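Local structure of putative phosphoribosyltransferase (Neisseria gonorrhoeae, 5VOG) at residues Leu27-Ile31 / Tyr151-Ile155; Arg97-Val103 / Asp125-Val131; Val133-Lys137 / Trp160-Trp166. The protein binds the alarmone ppGpp and is probably a phosphoribosyltransferase of the type I family, though its substrate and reaction are not established. All coordinates share one frame; numbering follows the deposited sequence. Where two conformers were deposited one is given.

In the fold
Starting from the N terminus, helix 17-33 supplies the first half of interaction 1, which closes only when the chain returns as strand 151-157 after some 120 residues. Interaction 2 forms within that long excursion: Arg97-Val103 leads into strand 101-105, the chain passes through helix 112-121, and Asp125-Val131 leads into the neighbouring strand 129-133. Interaction 3 opens directly afterwards at Val133-Lys137 and closes at Trp160-Trp166, beyond strand 151-157, so it crosses interaction 1. Interactions 1 and 2 meet where Phe152 N bonds to Val131 O. Together the three join a covering helix, the parallel core of the main sheet and the small sheet that holds guanine.

Interaction 1 of 3, residues Leu27-Ile31 / Tyr151-Ile155; sequences LAEKI and YFSGI
Lys30 starts with CG anti to its carbonyl carbon (chi1 -64°) and then runs fully extended, which carries its ammonium across to the backbone of the corner at Gly154. Leu27 takes the other course, with CG anti to the backbone N (chi1 175°), and lowers CD1 to 3.7 Å from Phe152 CB. The lysine nitrogen bridges two successive carbonyls. NZ lies 2.8 Å from Ser153 O, close to the line of that C=O bond, and 3.0 Å from Gly154 O, where it stands well above the carbonyl plane. One charged group thus holds both oxygens as the chain leaves the straight run of the strand. This is helix-on-sheet packing in the α/β phosphoribosyltransferase fold: helix 17-33 lies over strand 151-157, with the two local axes 8.5 Å apart and running roughly antiparallel at 156°. Gly154 permits a close approach there, its CA being 4.7 Å from Leu27 CA. Further along the helix, Ile31 lays its CG1 methylene over one face of the Phe152 ring, 3.8 Å above the plane and displaced toward the rim, in a CH-pi contact. On the far face of the strand, Ser153 points its CB away from the helix and gives its OG to Glu136. Along its edge the strand pairs with 129-133 through the backbones of Phe152 and Gly154.

Interaction 2 of 3, residues Arg97-Val103 / Asp125-Val131; sequences RGKNVLV and DFDTVGV
Arg97 and Asp125 meet in a salt bridge at the entrance to two parallel strands, NH1 lying 2.9 Å from Asp125 OD2. The oxygen offers its anti lone pair at the guanidinium edge, while the two planar groups are turned 64° apart. Arg97 NE is taken by Glu94. Next, Gly98 N donates to Asp125 O at 2.6 Å in an almost straight bond (174°), and Lys99 O accepts from Asp127 N. Asn100 uses both ends of its amide: OD1 receives Thr128 N at 3.0 Å in the carbonyl plane, and ND2 donates to Lys37 O and to a water that also bonds to Asp127 OD2. A second water lies within bonding distance of that carboxylate oxygen and of Gly98 O. Regular parallel pairing then takes over, Val101 N to Thr128 O (2.9 Å), Gly130 N to Val101 O (3.0 Å) and Val103 N to Gly130 O (2.8 Å). With chi1 of -65°, Val101 places CG2 between its backbone N and carbonyl carbon, over the centre of the Phe126 ring and 3.7 Å above it. The face carrying Val103 and Val129 packs under helix 112-121, whereas Leu102 faces helix 49-59; strand 40-45 flanks 101-105 on its other edge.

Interaction 3 of 3, residues Val133-Lys137 / Trp160-Trp166; sequences VLHEK and WWINYPW. With G4P (guanosine-5',3'-tetraphosphate), chain D.
Trp161, Ile162 and Lys137 surround the guanine of bound ppGpp at the place where strand 135-137 of the main sheet faces strand 161-163 of the small one. The position is consistent with the hood of type I phosphoribosyltransferases, the variable part near the active site that commonly recognises the base. The two strand axes are 10.0 Å apart, and the two are joined through side chains.

Polar contacts read the base edge. Ile162 N donates to guanine O6 at 2.8 Å, nearly straight, while Ile162 O accepts from both N1 (2.7 Å) and N2 of the base. Lys137 NZ, at the end of a chain extended beyond CG, gives further bonds to O6 (2.8 Å) and N7, so O6 is gripped twice. Asp109 pairs with the same ammonium and probably steadies its charge. Glu106 also bonds to the ligand.

Stacking holds one face of the base. With its CG anti to the backbone N (chi1 -170°), Trp161 spreads one face of the indole along guanine, N1 lying 3.3 Å above the ring plane; His8 of the purification tag stacks with the same tryptophan in this construct. Tyr164 brings the edge of its ring to the amino group N2.

Apolar contacts continue on the far side of Tyr164 from N2. Leu134 CD2 touches Tyr164 CE1 at 4.0 Å and the edge of the Trp166 ring at CH2, and Ile162 CD1 leans on His135. Leu134 CG also sits over the centre of the imidazole of the next residue, His135.

Directly between the segments, a side-chain hydrogen bond joins His135 to Tyr164. The rings approach rim to rim with planes 26° apart, and ND1 lies 2.9 Å from the tyrosine OH along an almost perfectly straight line, 178°.

Interaction 1 of 3, residues Leu27-Ile31 / Tyr151-Ile155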
loop_
_atom_site.group_PDB
_atom_site.type_symbol
_atom_site.label_atom_id
_atom_site.label_comp_id
_atom_site.label_asym_id
_atom_site.label_seq_id
_atom_site.Cartn_x
_atom_site.Cartn_y
_atom_site.Cartn_z
ATOM N N LEU A 27 8.837 -15.368 -1.001
ATOM C CA LEU A 27 8.848 -14.775 -2.334
ATOM C C LEU A 27 10.084 -13.909 -2.538
ATOM O O LEU A 27 10.728 -13.966 -3.594
ATOM C CB LEU A 27 7.570 -13.958 -2.542
ATOM C CG LEU A 27 7.404 -13.140 -3.825
ATOM C CD1 LEU A 27 7.501 -14.029 -5.069
ATOM C CD2 LEU A 27 6.073 -12.419 -3.793
ATOM N N ALA A 28 10.438 -13.103 -1.535
ATOM C CA ALA A 28 11.656 -12.302 -1.631
ATOM C C ALA A 28 12.878 -13.179 -1.858
ATOM O O ALA A 28 13.790 -12.802 -2.602
ATOM C CB ALA A 28 11.832 -11.458 -0.371
ATOM N N GLU A 29 12.918 -14.352 -1.219
ATOM C CA GLU A 29 14.053 -15.251 -1.400
ATOM C C GLU A 29 14.090 -15.815 -2.815
ATOM O O GLU A 29 15.169 -15.957 -3.404
ATOM C CB GLU A 29 14.006 -16.378 -0.368
ATOM C CG GLU A 29 15.136 -17.397 -0.489
ATOM C CD GLU A 29 16.478 -16.861 -0.019
ATOM O OE1 GLU A 29 16.550 -15.687 0.405
ATOM O OE2 GLU A 29 17.468 -17.626 -0.065
ATOM N N LYS A 30 12.922 -16.139 -3.381
ATOM C CA LYS A 30 12.879 -16.595 -4.771
ATOM C C LYS A 30 13.427 -15.529 -5.712
ATOM O O LYS A 30 14.175 -15.835 -6.651
ATOM C CB LYS A 30 11.446 -16.934 -5.185
ATOM C CG LYS A 30 10.786 -18.089 -4.465
ATOM C CD LYS A 30 9.391 -18.348 -5.057
ATOM C CE LYS A 30 8.645 -19.425 -4.279
ATOM N NZ LYS A 30 7.344 -19.804 -4.908
ATOM N N ILE A 31 13.040 -14.274 -5.485
ATOM C CA ILE A 31 13.507 -13.171 -6.319
ATOM C C ILE A 31 15.017 -13.019 -6.193
ATOM O O ILE A 31 15.740 -12.943 -7.194
ATOM C CB ILE A 31 12.769 -11.876 -5.931
ATOM C CG1 ILE A 31 11.281 -12.006 -6.272
ATOM C CG2 ILE A 31 13.398 -10.671 -6.628
ATOM C CD1 ILE A 31 10.371 -10.998 -5.555
ATOM N N TYR A 151 8.989 -13.875 -13.870
ATOM C CA TYR A 151 7.753 -14.044 -13.123
ATOM C C TYR A 151 8.018 -14.839 -11.853
ATOM O O TYR A 151 8.677 -15.885 -11.883
ATOM C CB TYR A 151 6.695 -14.749 -13.983
ATOM C CG TYR A 151 5.397 -15.090 -13.273
ATOM C CD1 TYR A 151 4.254 -14.326 -13.469
ATOM C CD2 TYR A 151 5.306 -16.200 -12.435
ATOM C CE1 TYR A 151 3.065 -14.641 -12.825
ATOM C CE2 TYR A 151 4.131 -16.517 -11.786
ATOM C CZ TYR A 151 3.011 -15.746 -11.996
ATOM O OH TYR A 151 1.844 -16.083 -11.353
ATOM N N PHE A 152 7.459 -14.355 -10.742
ATOM C CA PHE A 152 7.569 -15.018 -9.452
ATOM C C PHE A 152 6.213 -14.998 -8.768
ATOM O O PHE A 152 5.534 -13.973 -8.758
ATOM C CB PHE A 152 8.598 -14.328 -8.543
ATOM C CG PHE A 152 9.944 -14.142 -9.185
ATOM C CD1 PHE A 152 10.926 -15.115 -9.067
ATOM C CD2 PHE A 152 10.226 -12.992 -9.904
ATOM C CE1 PHE A 152 12.170 -14.947 -9.666
ATOM C CE2 PHE A 152 11.463 -12.811 -10.500
ATOM C CZ PHE A 152 12.438 -13.792 -10.383
ATOM N N SER A 153 5.825 -16.119 -8.182
ATOM C CA SER A 153 4.660 -16.136 -7.319
ATOM C C SER A 153 5.049 -16.680 -5.954
ATOM O O SER A 153 5.922 -17.541 -5.836
ATOM C CB SER A 153 3.515 -16.954 -7.922
ATOM O OG SER A 153 3.893 -18.306 -8.125
ATOM N N GLY A 154 4.411 -16.151 -4.916
ATOM C CA GLY A 154 4.700 -16.607 -3.575
ATOM C C GLY A 154 4.354 -18.068 -3.377
ATOM O O GLY A 154 5.211 -18.868 -2.994
ATOM N N ILE A 155 3.090 -18.414 -3.614
ATOM C CA ILE A 155 2.642 -19.799 -3.665
ATOM C C ILE A 155 1.657 -19.932 -4.815
ATOM O O ILE A 155 0.986 -18.970 -5.198
ATOM C CB ILE A 155 1.977 -20.269 -2.353
ATOM C CG1 ILE A 155 0.844 -19.317 -1.958
ATOM C CG2 ILE A 155 3.001 -20.391 -1.232
ATOM C CD1 ILE A 155 -0.031 -19.848 -0.852
#

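Interaction 2 of 3, residues Arg97-Val103 / Asp125-Val131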
loop_
_atom_site.group_PDB
_atom_site.type_symbol
_atom_site.label_atom_id
_atom_site.label_comp_id
_atom_site.label_asym_id
_atom_site.label_seq_id
_atom_site.Cartn_x
_atom_site.Cartn_y
_atom_site.Cartn_z
ATOM N N ARG A 97 14.976 5.519 -15.145
ATOM C CA ARG A 97 15.346 5.235 -16.524
ATOM C C ARG A 97 16.490 4.230 -16.562
ATOM O O ARG A 97 17.503 4.398 -15.877
ATOM C CB ARG A 97 15.745 6.518 -17.257
ATOM C CG ARG A 97 16.160 6.276 -18.701
ATOM C CD ARG A 97 16.556 7.563 -19.416
ATOM N NE ARG A 97 15.445 8.511 -19.501
ATOM C CZ ARG A 97 14.504 8.479 -20.440
ATOM N NH1 ARG A 97 14.526 7.542 -21.381
ATOM N NH2 ARG A 97 13.536 9.386 -20.437
ATOM N N GLY A 98 16.319 3.178 -17.357
ATOM C CA GLY A 98 17.341 2.155 -17.460
ATOM C C GLY A 98 17.500 1.276 -16.244
ATOM O O GLY A 98 18.484 0.537 -16.162
ATOM N N LYS A 99 16.564 1.324 -15.302
ATOM C CA LYS A 99 16.638 0.542 -14.077
ATOM C C LYS A 99 15.767 -0.706 -14.180
ATOM O O LYS A 99 14.994 -0.887 -15.123
ATOM C CB LYS A 99 16.205 1.388 -12.873
ATOM C CG LYS A 99 17.079 2.603 -12.624
ATOM C CD LYS A 99 18.513 2.185 -12.363
ATOM C CE LYS A 99 19.401 3.372 -12.029
ATOM N NZ LYS A 99 20.793 2.929 -11.729
ATOM N N ASN A 100 15.901 -1.573 -13.179
ATOM C CA ASN A 100 15.113 -2.794 -13.076
ATOM C C ASN A 100 13.937 -2.538 -12.142
ATOM O O ASN A 100 14.138 -2.124 -10.996
ATOM C CB ASN A 100 15.960 -3.946 -12.538
ATOM C CG ASN A 100 17.133 -4.270 -13.429
ATOM O OD1 ASN A 100 17.041 -4.160 -14.647
ATOM N ND2 ASN A 100 18.245 -4.670 -12.826
ATOM N N VAL A 101 12.717 -2.797 -12.612
ATOM C CA VAL A 101 11.526 -2.548 -11.803
ATOM C C VAL A 101 10.724 -3.834 -11.659
ATOM O O VAL A 101 10.593 -4.618 -12.609
ATOM C CB VAL A 101 10.661 -1.406 -12.380
ATOM C CG1 VAL A 101 11.425 -0.075 -12.314
ATOM C CG2 VAL A 101 10.201 -1.712 -13.793
ATOM N N LEU A 102 10.190 -4.049 -10.456
ATOM C CA LEU A 102 9.442 -5.251 -10.093
ATOM C C LEU A 102 7.985 -4.857 -9.875
ATOM O O LEU A 102 7.662 -4.162 -8.905
ATOM C CB LEU A 102 10.017 -5.892 -8.828
ATOM C CG LEU A 102 9.338 -7.184 -8.378
ATOM C CD1 LEU A 102 9.615 -8.299 -9.394
ATOM C CD2 LEU A 102 9.783 -7.585 -6.974
ATOM N N VAL A 103 7.107 -5.310 -10.765
ATOM C CA VAL A 103 5.673 -5.068 -10.636
ATOM C C VAL A 103 5.121 -6.036 -9.595
ATOM O O VAL A 103 5.433 -7.227 -9.634
ATOM C CB VAL A 103 4.987 -5.251 -12.002
ATOM C CG1 VAL A 103 3.485 -5.055 -11.908
ATOM C CG2 VAL A 103 5.611 -4.305 -13.046
ATOM N N ASP A 125 11.368 3.187 -20.656
ATOM C CA ASP A 125 12.795 2.915 -20.811
ATOM C C ASP A 125 13.355 2.266 -19.546
ATOM O O ASP A 125 14.193 2.825 -18.840
ATOM C CB ASP A 125 13.539 4.203 -21.154
ATOM C CG ASP A 125 14.978 3.958 -21.580
ATOM O OD1 ASP A 125 15.359 2.786 -21.772
ATOM O OD2 ASP A 125 15.730 4.945 -21.720
ATOM N N PHE A 126 12.856 1.071 -19.253
ATOM C CA PHE A 126 13.397 0.239 -18.188
ATOM C C PHE A 126 14.364 -0.783 -18.772
ATOM O O PHE A 126 14.283 -1.147 -19.946
ATOM C CB PHE A 126 12.287 -0.501 -17.434
ATOM C CG PHE A 126 11.266 0.394 -16.788
ATOM C CD1 PHE A 126 11.644 1.346 -15.852
ATOM C CD2 PHE A 126 9.918 0.248 -17.079
ATOM C CE1 PHE A 126 10.697 2.161 -15.245
ATOM C CE2 PHE A 126 8.958 1.059 -16.467
ATOM C CZ PHE A 126 9.355 2.015 -15.552
ATOM N N ASP A 127 15.279 -1.253 -17.927
ATOM C CA ASP A 127 16.131 -2.380 -18.289
ATOM C C ASP A 127 15.329 -3.674 -18.208
ATOM O O ASP A 127 14.887 -4.202 -19.235
ATOM C CB ASP A 127 17.364 -2.433 -17.381
ATOM C CG ASP A 127 18.308 -3.570 -17.734
ATOM O OD1 ASP A 127 18.069 -4.260 -18.745
ATOM O OD2 ASP A 127 19.297 -3.773 -16.998
ATOM N N THR A 128 15.145 -4.200 -17.001
ATOM C CA THR A 128 14.350 -5.399 -16.769
ATOM C C THR A 128 13.052 -5.009 -16.079
ATOM O O THR A 128 13.071 -4.281 -15.081
ATOM C CB THR A 128 15.105 -6.414 -15.904
ATOM O OG1 THR A 128 16.277 -6.862 -16.593
ATOM C CG2 THR A 128 14.228 -7.619 -15.580
ATOM N N VAL A 129 11.933 -5.486 -16.618
ATOM C CA VAL A 129 10.641 -5.465 -15.940
ATOM C C VAL A 129 10.331 -6.891 -15.510
ATOM O O VAL A 129 10.265 -7.794 -16.351
ATOM C CB VAL A 129 9.527 -4.914 -16.843
ATOM C CG1 VAL A 129 8.185 -4.940 -16.106
ATOM C CG2 VAL A 129 9.863 -3.505 -17.309
ATOM N N GLY A 130 10.151 -7.097 -14.201
ATOM C CA GLY A 130 9.730 -8.370 -13.666
ATOM C C GLY A 130 8.384 -8.226 -12.969
ATOM O O GLY A 130 7.894 -7.113 -12.739
ATOM N N VAL A 131 7.777 -9.361 -12.643
ATOM C CA VAL A 131 6.500 -9.341 -11.940
ATOM C C VAL A 131 6.529 -10.351 -10.802
ATOM O O VAL A 131 7.063 -11.460 -10.938
ATOM C CB VAL A 131 5.310 -9.586 -12.899
ATOM C CG1 VAL A 131 5.334 -10.983 -13.459
ATOM C CG2 VAL A 131 3.985 -9.305 -12.199
HETATM O O HOH W 1 19.870 -1.781 -15.136
HETATM O O HOH W 2 20.292 -5.123 -15.070
#

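Interaction 3 of 3, residues Val133-Lys137 / Trp160-Trp166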
loop_
_atom_site.group_PDB
_atom_site.type_symbol
_atom_site.label_atom_id
_atom_site.label_comp_id
_atom_site.label_asym_id
_atom_site.label_seq_id
_atom_site.Cartn_x
_atom_site.Cartn_y
_atom_site.Cartn_z
ATOM N N VAL A 133 3.839 -11.837 -7.752
ATOM C CA VAL A 133 2.483 -11.892 -7.220
ATOM C C VAL A 133 2.477 -12.768 -5.979
ATOM O O VAL A 133 3.225 -13.746 -5.882
ATOM C CB VAL A 133 1.455 -12.404 -8.250
ATOM C CG1 VAL A 133 1.239 -11.382 -9.328
ATOM C CG2 VAL A 133 1.905 -13.732 -8.856
ATOM N N LEU A 134 1.642 -12.393 -5.012
ATOM C CA LEU A 134 1.543 -13.167 -3.782
ATOM C C LEU A 134 0.984 -14.562 -4.052
ATOM O O LEU A 134 1.588 -15.573 -3.663
ATOM C CB LEU A 134 0.676 -12.402 -2.777
ATOM C CG LEU A 134 0.146 -13.123 -1.535
ATOM C CD1 LEU A 134 1.277 -13.593 -0.632
ATOM C CD2 LEU A 134 -0.786 -12.184 -0.768
ATOM N N HIS A 135 -0.156 -14.636 -4.740
ATOM C CA HIS A 135 -0.870 -15.882 -4.989
ATOM C C HIS A 135 -1.081 -16.077 -6.478
ATOM O O HIS A 135 -1.621 -15.192 -7.152
ATOM C CB HIS A 135 -2.226 -15.871 -4.292
ATOM C CG HIS A 135 -2.131 -15.846 -2.807
ATOM N ND1 HIS A 135 -2.903 -15.014 -2.026
ATOM C CD2 HIS A 135 -1.369 -16.573 -1.955
ATOM C CE1 HIS A 135 -2.614 -15.225 -0.755
ATOM N NE2 HIS A 135 -1.691 -16.170 -0.684
ATOM N N GLU A 136 -0.694 -17.253 -6.978
ATOM C CA GLU A 136 -0.903 -17.642 -8.369
ATOM C C GLU A 136 -1.961 -18.739 -8.416
ATOM O O GLU A 136 -1.705 -19.870 -7.992
ATOM C CB GLU A 136 0.399 -18.124 -9.001
ATOM C CG GLU A 136 0.209 -18.665 -10.405
ATOM C CD GLU A 136 1.478 -19.251 -10.992
ATOM O OE1 GLU A 136 2.516 -19.305 -10.294
ATOM O OE2 GLU A 136 1.436 -19.661 -12.168
ATOM N N LYS A 137 -3.139 -18.417 -8.948
ATOM C CA LYS A 137 -4.185 -19.420 -9.100
ATOM C C LYS A 137 -3.950 -20.258 -10.350
ATOM O O LYS A 137 -3.677 -19.722 -11.430
ATOM C CB LYS A 137 -5.556 -18.771 -9.182
ATOM C CG LYS A 137 -6.024 -18.109 -7.915
ATOM C CD LYS A 137 -7.430 -17.620 -8.184
ATOM C CE LYS A 137 -8.075 -17.020 -7.002
ATOM N NZ LYS A 137 -9.466 -16.651 -7.364
ATOM N N TRP A 160 -9.511 -21.474 -6.131
ATOM C CA TRP A 160 -10.380 -21.232 -4.993
ATOM C C TRP A 160 -10.523 -19.735 -4.787
ATOM O O TRP A 160 -9.662 -18.952 -5.196
ATOM C CB TRP A 160 -9.817 -21.850 -3.709
ATOM C CG TRP A 160 -9.711 -23.346 -3.704
ATOM C CD1 TRP A 160 -10.121 -24.213 -4.674
ATOM C CD2 TRP A 160 -9.153 -24.143 -2.659
ATOM N NE1 TRP A 160 -9.849 -25.509 -4.291
ATOM C CE2 TRP A 160 -9.255 -25.491 -3.057
ATOM C CE3 TRP A 160 -8.578 -23.849 -1.418
ATOM C CZ2 TRP A 160 -8.803 -26.539 -2.262
ATOM C CZ3 TRP A 160 -8.128 -24.893 -0.629
ATOM C CH2 TRP A 160 -8.243 -26.219 -1.055
ATOM N N TRP A 161 -11.597 -19.332 -4.117
ATOM C CA TRP A 161 -11.732 -17.929 -3.754
ATOM C C TRP A 161 -10.908 -17.651 -2.505
ATOM O O TRP A 161 -11.112 -18.281 -1.460
ATOM C CB TRP A 161 -13.187 -17.543 -3.525
ATOM C CG TRP A 161 -13.297 -16.058 -3.393
ATOM C CD1 TRP A 161 -13.477 -15.338 -2.245
ATOM C CD2 TRP A 161 -13.178 -15.106 -4.452
ATOM N NE1 TRP A 161 -13.495 -13.993 -2.533
ATOM C CE2 TRP A 161 -13.314 -13.824 -3.881
ATOM C CE3 TRP A 161 -12.978 -15.213 -5.834
ATOM C CZ2 TRP A 161 -13.263 -12.655 -4.644
ATOM C CZ3 TRP A 161 -12.925 -14.051 -6.590
ATOM C CH2 TRP A 161 -13.066 -12.791 -5.993
ATOM N N ILE A 162 -9.983 -16.710 -2.615
ATOM C CA ILE A 162 -9.098 -16.350 -1.514
ATOM C C ILE A 162 -9.710 -15.187 -0.753
ATOM O O ILE A 162 -10.038 -14.148 -1.343
ATOM C CB ILE A 162 -7.697 -15.990 -2.030
ATOM C CG1 ILE A 162 -7.080 -17.178 -2.773
ATOM C CG2 ILE A 162 -6.812 -15.522 -0.884
ATOM C CD1 ILE A 162 -5.839 -16.802 -3.590
ATOM N N ASN A 163 -9.862 -15.356 0.558
ATOM C CA ASN A 163 -10.349 -14.291 1.431
ATOM C C ASN A 163 -9.159 -13.670 2.147
ATOM O O ASN A 163 -8.495 -14.335 2.950
ATOM C CB ASN A 163 -11.373 -14.842 2.416
ATOM C CG ASN A 163 -12.597 -15.367 1.718
ATOM O OD1 ASN A 163 -13.478 -14.601 1.348
ATOM N ND2 ASN A 163 -12.640 -16.680 1.491
ATOM N N TYR A 164 -8.873 -12.390 1.832
ATOM C CA TYR A 164 -7.735 -11.665 2.375
ATOM C C TYR A 164 -8.086 -11.019 3.707
ATOM O O TYR A 164 -9.212 -10.557 3.901
ATOM C CB TYR A 164 -7.262 -10.592 1.388
ATOM C CG TYR A 164 -6.611 -11.230 0.187
ATOM C CD1 TYR A 164 -5.340 -11.767 0.286
ATOM C CD2 TYR A 164 -7.291 -11.357 -1.022
ATOM C CE1 TYR A 164 -4.739 -12.389 -0.795
ATOM C CE2 TYR A 164 -6.702 -11.978 -2.113
ATOM C CZ TYR A 164 -5.425 -12.501 -1.986
ATOM O OH TYR A 164 -4.825 -13.138 -3.058
ATOM N N PRO A 165 -7.121 -10.964 4.625
ATOM C CA PRO A 165 -7.406 -10.355 5.932
ATOM C C PRO A 165 -7.726 -8.872 5.834
ATOM O O PRO A 165 -8.437 -8.337 6.696
ATOM C CB PRO A 165 -6.116 -10.614 6.725
ATOM C CG PRO A 165 -5.040 -10.729 5.671
ATOM C CD PRO A 165 -5.713 -11.385 4.488
ATOM N N TRP A 166 -7.224 -8.195 4.806
ATOM C CA TRP A 166 -7.501 -6.777 4.632
ATOM C C TRP A 166 -8.887 -6.516 4.060
ATOM O O TRP A 166 -9.225 -5.357 3.798
ATOM C CB TRP A 166 -6.425 -6.139 3.756
ATOM C CG TRP A 166 -6.058 -6.861 2.468
ATOM C CD1 TRP A 166 -6.763 -6.861 1.295
ATOM C CD2 TRP A 166 -4.858 -7.616 2.214
ATOM N NE1 TRP A 166 -6.079 -7.577 0.333
ATOM C CE2 TRP A 166 -4.913 -8.051 0.873
ATOM C CE3 TRP A 166 -3.754 -7.973 2.994
ATOM C CZ2 TRP A 166 -3.896 -8.808 0.291
ATOM C CZ3 TRP A 166 -2.744 -8.728 2.417
ATOM C CH2 TRP A 166 -2.830 -9.148 1.080
HETATM P PB G4P D . -4.623 -10.421 -12.534
HETATM O O1B G4P D . -4.373 -9.766 -13.798
HETATM O O2B G4P D . -4.777 -11.956 -12.607
HETATM O O3B G4P D . -3.523 -10.051 -11.489
HETATM O O3A G4P D . -5.937 -9.838 -11.844
HETATM P PA G4P D . -7.436 -9.751 -12.364
HETATM O O1A G4P D . -7.585 -8.705 -13.399
HETATM O O2A G4P D . -7.905 -11.121 -12.784
HETATM O "O5'" G4P D . -8.191 -9.388 -10.987
HETATM C "C5'" G4P D . -9.446 -8.682 -10.952
HETATM C "C4'" G4P D . -9.860 -8.535 -9.511
HETATM O "O4'" G4P D . -10.253 -9.812 -8.978
HETATM C "C3'" G4P D . -8.761 -8.005 -8.584
HETATM O "O3'" G4P D . -9.235 -6.794 -7.955
HETATM C "C2'" G4P D . -8.537 -9.107 -7.545
HETATM O "O2'" G4P D . -8.282 -8.617 -6.230
HETATM C "C1'" G4P D . -9.857 -9.870 -7.626
HETATM N N9 G4P D . -9.701 -11.282 -7.271
HETATM C C8 G4P D . -9.392 -12.314 -8.117
HETATM N N7 G4P D . -9.304 -13.472 -7.505
HETATM C C5 G4P D . -9.570 -13.179 -6.176
HETATM C C6 G4P D . -9.638 -14.018 -5.019
HETATM O O6 G4P D . -9.461 -15.238 -4.964
HETATM N N1 G4P D . -9.955 -13.308 -3.877
HETATM C C2 G4P D . -10.180 -11.957 -3.826
HETATM N N2 G4P D . -10.497 -11.439 -2.635
HETATM N N3 G4P D . -10.120 -11.164 -4.892
HETATM C C4 G4P D . -9.816 -11.832 -6.021
HETATM P PC G4P D . -9.139 -5.378 -8.651
HETATM O O1C G4P D . -10.262 -5.175 -9.605
HETATM O O2C G4P D . -7.767 -5.337 -9.267
HETATM O O3C G4P D . -9.188 -4.336 -7.445
HETATM P PD G4P D . -8.213 -3.992 -6.231
HETATM O O1D G4P D . -6.890 -4.591 -6.578
HETATM O O2D G4P D . -8.174 -2.448 -6.165
HETATM O O3D G4P D . -8.877 -4.567 -5.007
#